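Local coordinates for isoaspartyl dipeptidase (Fervidobacterium islandicum, PDB 7CDH) that hydrolyses isoaspartyl (beta-aspartyl) dipeptides as a zinc-binding M38 metallopeptidase of the amidohydrolase family that serves in protein repair, at the interface of chains A and B and the interface of chains A and C. Residues are numbered along the deposited sequence; one frame, centred on the assembly and turned at random. Chains: chain A/B/C, Isoaspartyl dipeptidase.

Chain A meets two neighbours through well-separated surfaces. Contact 1 and contact 3 both belong to its interface with chain B; their centres lie about 9 Å apart, and they share B:Glu214 and the chain A loop between strand 151-159 and helix 169-186. Contact 2, with chain C, lies about 48 Å from contact 1 and 49 Å from contact 3 and uses the turn between strands 19-23 and 27-31 and the start of the latter strand. A subunit with two such faces can join several neighbours, as in the deposited assembly of eight copies. An octamer is known for relatives of this enzyme, so both interfaces are probably biological.

Contact 1: the interface of chains A and B. Residues chain A 160-161, 164, 166, 199, 201; chain B 212-214.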
ATOM      1  N   SER A 160     -14.585 -28.519   1.763  1.00 31.80           N
ATOM      2  CA  SER A 160     -15.012 -29.813   1.194  1.00 31.58           C
ATOM      3  C   SER A 160     -15.984 -29.526   0.059  1.00 32.91           C
ATOM      4  O   SER A 160     -17.073 -30.098   0.049  1.00 37.21           O
ATOM      5  CB  SER A 160     -15.594 -30.689   2.271  1.00 33.71           C
ATOM      6  OG  SER A 160     -14.662 -30.868   3.349  1.00 35.22           O
ATOM      7  N   ASP A 161     -15.578 -28.661  -0.870  1.00 35.37           N
ATOM      8  CA  ASP A 161     -16.444 -28.157  -1.970  1.00 35.08           C
ATOM      9  C   ASP A 161     -15.576 -27.744  -3.163  1.00 33.93           C
ATOM     10  O   ASP A 161     -14.499 -27.181  -2.952  1.00 33.65           O
ATOM     11  CB  ASP A 161     -17.286 -26.954  -1.542  1.00 34.44           C
ATOM     12  CG  ASP A 161     -18.415 -26.655  -2.501  1.00 37.46           C
ATOM     13  OD1 ASP A 161     -18.176 -25.927  -3.494  1.00 35.33           O
ATOM     14  OD2 ASP A 161     -19.509 -27.199  -2.273  1.00 41.47           O
ATOM     15  N   SER A 164     -14.574 -24.040  -3.271  1.00 30.85           N
ATOM     16  CA  SER A 164     -13.755 -23.545  -2.141  1.00 30.66           C
ATOM     17  C   SER A 164     -12.464 -22.932  -2.702  1.00 30.01           C
ATOM     18  O   SER A 164     -12.153 -23.135  -3.889  1.00 31.38           O
ATOM     19  CB  SER A 164     -13.475 -24.637  -1.155  1.00 30.63           C
ATOM     20  OG  SER A 164     -12.339 -25.372  -1.548  1.00 31.47           O
ATOM     21  N   GLN A 166      -9.766 -23.906  -1.436  1.00 31.93           N
ATOM     22  CA  GLN A 166      -8.900 -24.990  -0.905  1.00 31.76           C
ATOM     23  C   GLN A 166      -8.118 -24.454   0.296  1.00 31.84           C
ATOM     24  O   GLN A 166      -6.901 -24.498   0.336  1.00 30.50           O
ATOM     25  CB  GLN A 166      -8.024 -25.564  -2.019  1.00 31.98           C
ATOM     26  CG  GLN A 166      -8.791 -26.172  -3.193  1.00 35.02           C
ATOM     27  CD  GLN A 166      -9.663 -27.358  -2.810  1.00 37.14           C
ATOM     28  OE1 GLN A 166      -9.329 -28.138  -1.915  1.00 34.12           O
ATOM     29  NE2 GLN A 166     -10.815 -27.485  -3.473  1.00 32.30           N
ATOM     30  N   GLY A 199     -17.566 -32.982  -0.644  1.00 39.50           N
ATOM     31  CA  GLY A 199     -16.230 -33.591  -0.599  1.00 39.24           C
ATOM     32  C   GLY A 199     -16.083 -34.582   0.549  1.00 39.36           C
ATOM     33  O   GLY A 199     -16.714 -34.396   1.611  1.00 36.66           O
ATOM     34  N   ARG A 201     -13.845 -35.163   2.722  1.00 43.39           N
ATOM     35  CA  ARG A 201     -13.324 -34.634   4.005  1.00 39.78           C
ATOM     36  C   ARG A 201     -14.463 -34.120   4.901  1.00 38.00           C
ATOM     37  O   ARG A 201     -14.243 -34.036   6.103  1.00 45.16           O
ATOM     38  CB  ARG A 201     -12.283 -33.553   3.719  1.00 46.62           C
ATOM     39  CG  ARG A 201     -10.949 -34.087   3.209  1.00 52.70           C
ATOM     40  CD  ARG A 201      -9.994 -32.995   2.747  1.00 57.84           C
ATOM     41  NE  ARG A 201     -10.502 -32.299   1.564  1.00 66.46           N
ATOM     42  CZ  ARG A 201      -9.875 -31.323   0.897  1.00 66.59           C
ATOM     43  NH1 ARG A 201      -8.677 -30.923   1.287  1.00 63.07           N
ATOM     44  NH2 ARG A 201     -10.446 -30.760  -0.163  1.00 62.78           N
TER
ATOM     45  N   LYS B 212      -6.849 -35.492  -4.096  1.00 48.11           N
ATOM     46  CA  LYS B 212      -6.960 -34.968  -2.711  1.00 46.44           C
ATOM     47  C   LYS B 212      -8.009 -33.862  -2.604  1.00 39.70           C
ATOM     48  O   LYS B 212      -8.266 -33.419  -1.483  1.00 44.11           O
ATOM     49  CB  LYS B 212      -5.613 -34.420  -2.242  1.00 52.75           C
ATOM     50  CG  LYS B 212      -4.452 -35.407  -2.250  1.00 58.74           C
ATOM     51  CD  LYS B 212      -3.116 -34.682  -2.128  1.00 66.87           C
ATOM     52  CE  LYS B 212      -2.013 -35.491  -1.473  1.00 73.58           C
ATOM     53  NZ  LYS B 212      -0.960 -34.601  -0.928  1.00 74.07           N
ATOM     54  N   THR B 213      -8.591 -33.404  -3.708  1.00 35.79           N
ATOM     55  CA  THR B 213      -9.595 -32.316  -3.679  1.00 35.07           C
ATOM     56  C   THR B 213     -10.722 -32.617  -4.657  1.00 33.19           C
ATOM     57  O   THR B 213     -10.587 -33.539  -5.468  1.00 36.64           O
ATOM     58  CB  THR B 213      -8.988 -30.926  -3.975  1.00 36.70           C
ATOM     59  OG1 THR B 213      -8.999 -30.718  -5.381  1.00 34.24           O
ATOM     60  CG2 THR B 213      -7.586 -30.730  -3.442  1.00 35.21           C
ATOM     61  N   GLU B 214     -11.727 -31.747  -4.639  1.00 37.16           N
ATOM     62  CA  GLU B 214     -12.994 -31.839  -5.403  1.00 40.67           C
ATOM     63  C   GLU B 214     -12.821 -31.150  -6.772  1.00 42.20           C
ATOM     64  O   GLU B 214     -13.858 -30.910  -7.440  1.00 43.98           O
ATOM     65  CB  GLU B 214     -14.102 -31.141  -4.599  1.00 47.02           C
ATOM     66  CG  GLU B 214     -14.119 -31.433  -3.087  1.00 47.90           C
ATOM     67  CD  GLU B 214     -13.124 -30.681  -2.193  1.00 52.35           C
ATOM     68  OE1 GLU B 214     -12.515 -29.656  -2.630  1.00 47.10           O
ATOM     69  OE2 GLU B 214     -12.931 -31.145  -1.055  1.00 51.55           O
TER
HETATM   70  O   HOH W   1     -12.425 -27.667  -0.434  1.00 33.35           O
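Two loops of chain A, one leading from strand 151-159 to helix 169-186 and the other from strand 191-196 to helix 204-212, receive the end of helix 204-212 of chain B and the residues just beyond it. B:Glu214, its chain bent at chi2 (79°), reaches in between A:Gln166 and A:Arg201. Its two carboxylate oxygens are shared out. OE2 forms a salt bridge with the guanidinium NH2 of A:Arg201 at 2.7 Å, met on the syn side but 28° out of the carboxylate plane. OE1 accepts a nearly straight bond from the amide NE2 of A:Gln166 at 2.9 Å, and this oxygen lies in the amide plane. Glutamate suits the place because it can meet a cation and a neutral donor at once. Above one guanidinium face lies the carbonyl O of B:Lys212, 3.6 Å from CZ of A:Arg201; as a helix-end carbonyl it would probably add to the attraction. A:Gly199, having no side chain, lets CG of B:Glu214 pack on its CA. B:Thr213 rests its CB against the amide carbon CD of A:Gln166. Water 1 joins the two chains, 2.6 Å from the hydroxyl OG of A:Ser164 and 3.0 Å from OE1 of B:Glu214.

Contact 2: the interface of chains A and C. Residues chain A 26-28, 349; chain C 24-25.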
ATOM      1  N   LYS A  26     -40.755  -4.240  23.097  1.00 51.13           N
ATOM      2  CA  LYS A  26     -40.498  -5.447  23.912  1.00 51.28           C
ATOM      3  C   LYS A  26     -41.798  -5.957  24.561  1.00 53.28           C
ATOM      4  O   LYS A  26     -42.781  -5.189  24.710  1.00 50.54           O
ATOM      5  CB  LYS A  26     -39.376  -5.126  24.895  1.00 56.31           C
ATOM      6  CG  LYS A  26     -38.088  -4.686  24.212  1.00 58.88           C
ATOM      7  CD  LYS A  26     -36.845  -5.225  24.848  1.00 59.27           C
ATOM      8  CE  LYS A  26     -35.582  -4.491  24.464  1.00 63.97           C
ATOM      9  NZ  LYS A  26     -34.694  -4.364  25.647  1.00 72.08           N
ATOM     10  N   VAL A  27     -41.834  -7.253  24.866  1.00 53.76           N
ATOM     11  CA  VAL A  27     -42.983  -7.885  25.577  1.00 47.62           C
ATOM     12  C   VAL A  27     -43.029  -7.335  27.000  1.00 42.53           C
ATOM     13  O   VAL A  27     -42.012  -7.478  27.740  1.00 38.12           O
ATOM     14  CB  VAL A  27     -42.887  -9.418  25.613  1.00 47.30           C
ATOM     15  CG1 VAL A  27     -43.962  -9.977  26.546  1.00 50.78           C
ATOM     16  CG2 VAL A  27     -43.002 -10.015  24.219  1.00 44.77           C
ATOM     17  N   ILE A  28     -44.168  -6.746  27.360  1.00 46.51           N
ATOM     18  CA  ILE A  28     -44.410  -6.124  28.691  1.00 50.92           C
ATOM     19  C   ILE A  28     -44.932  -7.177  29.682  1.00 52.97           C
ATOM     20  O   ILE A  28     -44.495  -7.120  30.838  1.00 56.72           O
ATOM     21  CB  ILE A  28     -45.354  -4.919  28.568  1.00 54.93           C
ATOM     22  CG1 ILE A  28     -44.634  -3.722  27.941  1.00 58.15           C
ATOM     23  CG2 ILE A  28     -45.944  -4.566  29.924  1.00 53.49           C
ATOM     24  CD1 ILE A  28     -45.569  -2.682  27.377  1.00 59.66           C
ATOM     25  N   GLY A 349     -39.659  -8.835  28.453  1.00 50.64           N
ATOM     26  CA  GLY A 349     -38.344  -8.205  28.182  1.00 51.91           C
ATOM     27  C   GLY A 349     -37.696  -8.652  26.869  1.00 49.36           C
ATOM     28  O   GLY A 349     -36.814  -7.947  26.388  1.00 41.45           O
TER
ATOM     29  N   TYR C  24     -41.590   3.236  28.993  1.00 49.78           N
ATOM     30  CA  TYR C  24     -40.732   2.020  29.006  1.00 58.59           C
ATOM     31  C   TYR C  24     -39.292   2.486  28.727  1.00 60.50           C
ATOM     32  O   TYR C  24     -38.621   2.966  29.658  1.00 61.23           O
ATOM     33  CB  TYR C  24     -41.248   1.019  27.964  1.00 64.45           C
ATOM     34  CG  TYR C  24     -40.839  -0.423  28.146  1.00 67.25           C
ATOM     35  CD1 TYR C  24     -39.719  -0.797  28.867  1.00 69.64           C
ATOM     36  CD2 TYR C  24     -41.593  -1.432  27.569  1.00 69.65           C
ATOM     37  CE1 TYR C  24     -39.388  -2.135  29.042  1.00 74.99           C
ATOM     38  CE2 TYR C  24     -41.278  -2.771  27.736  1.00 69.51           C
ATOM     39  CZ  TYR C  24     -40.170  -3.129  28.477  1.00 71.27           C
ATOM     40  OH  TYR C  24     -39.886  -4.457  28.646  1.00 67.86           O
ATOM     41  N   HIS C  25     -38.850   2.341  27.475  1.00 57.01           N
ATOM     42  CA  HIS C  25     -37.612   2.907  26.891  1.00 57.42           C
ATOM     43  C   HIS C  25     -38.000   4.187  26.164  1.00 52.95           C
ATOM     44  O   HIS C  25     -37.182   5.115  26.114  1.00 46.75           O
ATOM     45  CB  HIS C  25     -36.960   1.899  25.922  1.00 69.13           C
ATOM     46  CG  HIS C  25     -36.438   0.659  26.585  1.00 90.01           C
ATOM     47  ND1 HIS C  25     -35.091   0.487  26.898  1.00103.52           N
ATOM     48  CD2 HIS C  25     -37.061  -0.470  26.997  1.00 96.75           C
ATOM     49  CE1 HIS C  25     -34.917  -0.691  27.468  1.00103.61           C
ATOM     50  NE2 HIS C  25     -36.110  -1.299  27.541  1.00100.37           N
TER
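C:Tyr24 swings its CG away from its own backbone N (chi1 -159°) and thereby sends its ring towards A:Ile28, whose CG1 branch lies opposite its carbonyl carbon (chi1 -74°) and turns to meet it. The two side chains run past one another in opposite directions. CG1 of A:Ile28 comes within 3.5 Å of the ring carbon CE2 of C:Tyr24, while the CD1 end of the isoleucine continues towards CD2. A branched aliphatic residue suits this place, since it packs hydrocarbon along the CD2-CE2 edge of the tyrosine, raised to one side of the ring plane. The phenol end reaches on to A:Lys26 and A:Gly349, its OH 3.8 Å from CB of the lysine and 4.1 Å from CA of the glycine, where the absence of a side chain allows the approach. A:Lys26, its chain bent at chi2 and chi4, passes C:His25 at about a right angle. Its amine NZ stops 3.9 Å from the imidazole NE2, a proximity rather than a bond. The two-fold symmetry of the interface repeats the contact with the chains exchanged. Chain C uses the turn joining strands 19-23 and 27-31; chain A uses the end of that turn, the start of strand 27-31 and A:Gly349, from a loop before strand 354-358, at the edge of the small beta domain.

Contact 3: the interface of chains A and B. Residues chain A 162-163; chain B 180, 184, 214.
A:His162 meets B:Arg180 edge to edge, the CD2 side of the imidazole turned to the NH2 side of the guanidinium, with the planes 40° apart. The ring carbon CD2 of the histidine lies 3.9 Å from the guanidinium carbon CZ of the arginine, a side-by-side contact, not a stack. NE of B:Arg180 donates a long hydrogen bond of 3.3 Å to the backbone O of A:His162. It is bent to 141° at the hydrogen, the donor coming from above the carbonyl plane, 47° out of it. Arginine suits this position because its NE-H can reach a backbone oxygen while the long chain, extended from CG to NE, spans the gap from helix to loop. Were B:Arg180 an alanine, the carbonyl O of A:His162 would probably lose this cross-chain donor, and a gap beside the CD2 edge would leave the imidazole freer to turn. On the other flank, CA of A:His162 packs at 3.8 Å on CB of B:Glu214.

Farther out, B:Met184, one helical turn after B:Arg180 in helix 169-186, lays its SD over a guanidinium face and probably helps to fix its rotation. The flexible thioether, bent at chi3, also brings CE to 3.8 Å from CG of A:Arg163, the aliphatic part of a chain that crosses it at about a right angle. Together these contacts hold the chain A loop that follows strand 151-159, the strand that bears the zinc ligand A:Glu156, so pairing with chain B may steady the surroundings of the metal centre.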
ATOM      1  N   HIS A 162     -16.073 -27.982  -4.369  1.00 33.87           N
ATOM      2  CA  HIS A 162     -15.373 -27.680  -5.635  1.00 36.68           C
ATOM      3  C   HIS A 162     -15.299 -26.150  -5.865  1.00 32.76           C
ATOM      4  O   HIS A 162     -14.465 -25.755  -6.652  1.00 31.50           O
ATOM      5  CB  HIS A 162     -16.009 -28.494  -6.773  1.00 37.82           C
ATOM      6  CG  HIS A 162     -17.409 -28.107  -7.109  1.00 38.93           C
ATOM      7  ND1 HIS A 162     -18.502 -28.742  -6.566  1.00 48.34           N
ATOM      8  CD2 HIS A 162     -17.906 -27.184  -7.943  1.00 41.31           C
ATOM      9  CE1 HIS A 162     -19.609 -28.227  -7.056  1.00 44.84           C
ATOM     10  NE2 HIS A 162     -19.264 -27.276  -7.890  1.00 43.06           N
ATOM     11  N   ARG A 163     -16.069 -25.325  -5.156  1.00 34.90           N
ATOM     12  CA  ARG A 163     -16.029 -23.839  -5.249  1.00 36.80           C
ATOM     13  C   ARG A 163     -15.202 -23.216  -4.110  1.00 35.51           C
ATOM     14  O   ARG A 163     -15.112 -21.943  -4.027  1.00 35.97           O
ATOM     15  CB  ARG A 163     -17.443 -23.263  -5.250  1.00 44.25           C
ATOM     16  CG  ARG A 163     -18.299 -23.691  -6.439  1.00 50.86           C
ATOM     17  CD  ARG A 163     -19.770 -23.582  -6.067  1.00 51.61           C
ATOM     18  NE  ARG A 163     -20.158 -24.694  -5.199  1.00 55.11           N
ATOM     19  CZ  ARG A 163     -21.372 -24.898  -4.690  1.00 53.74           C
ATOM     20  NH1 ARG A 163     -22.358 -24.050  -4.930  1.00 55.24           N
ATOM     21  NH2 ARG A 163     -21.588 -25.963  -3.938  1.00 56.11           N
TER
ATOM     22  N   ARG B 180     -10.651 -21.465 -11.350  1.00 28.06           N
ATOM     23  CA  ARG B 180     -11.905 -22.242 -11.478  1.00 30.40           C
ATOM     24  C   ARG B 180     -13.084 -21.380 -11.040  1.00 27.98           C
ATOM     25  O   ARG B 180     -14.094 -21.297 -11.777  1.00 25.39           O
ATOM     26  CB  ARG B 180     -11.863 -23.554 -10.700  1.00 35.45           C
ATOM     27  CG  ARG B 180     -13.234 -24.158 -10.469  1.00 40.09           C
ATOM     28  CD  ARG B 180     -13.115 -25.623 -10.140  1.00 50.38           C
ATOM     29  NE  ARG B 180     -14.416 -26.237  -9.890  1.00 61.97           N
ATOM     30  CZ  ARG B 180     -15.374 -26.441 -10.805  1.00 69.06           C
ATOM     31  NH1 ARG B 180     -15.221 -26.061 -12.060  1.00 69.94           N
ATOM     32  NH2 ARG B 180     -16.506 -27.027 -10.459  1.00 71.83           N
ATOM     33  N   MET B 184     -16.228 -19.743 -13.351  1.00 31.24           N
ATOM     34  CA  MET B 184     -17.675 -19.994 -13.141  1.00 33.26           C
ATOM     35  C   MET B 184     -18.438 -18.652 -13.146  1.00 30.54           C
ATOM     36  O   MET B 184     -19.504 -18.573 -13.762  1.00 29.11           O
ATOM     37  CB  MET B 184     -17.918 -20.731 -11.818  1.00 39.55           C
ATOM     38  CG  MET B 184     -17.281 -22.110 -11.767  1.00 43.86           C
ATOM     39  SD  MET B 184     -17.412 -22.958 -10.173  1.00 50.09           S
ATOM     40  CE  MET B 184     -19.182 -23.209 -10.087  1.00 58.80           C
ATOM     41  N   GLU B 214     -11.727 -31.747  -4.639  1.00 37.16           N
ATOM     42  CA  GLU B 214     -12.994 -31.839  -5.403  1.00 40.67           C
ATOM     43  C   GLU B 214     -12.821 -31.150  -6.772  1.00 42.20           C
ATOM     44  O   GLU B 214     -13.858 -30.910  -7.440  1.00 43.98           O
ATOM     45  CB  GLU B 214     -14.102 -31.141  -4.599  1.00 47.02           C
ATOM     46  CG  GLU B 214     -14.119 -31.433  -3.087  1.00 47.90           C
ATOM     47  CD  GLU B 214     -13.124 -30.681  -2.193  1.00 52.35           C
ATOM     48  OE1 GLU B 214     -12.515 -29.656  -2.630  1.00 47.10           O
ATOM     49  OE2 GLU B 214     -12.931 -31.145  -1.055  1.00 51.55           O
TER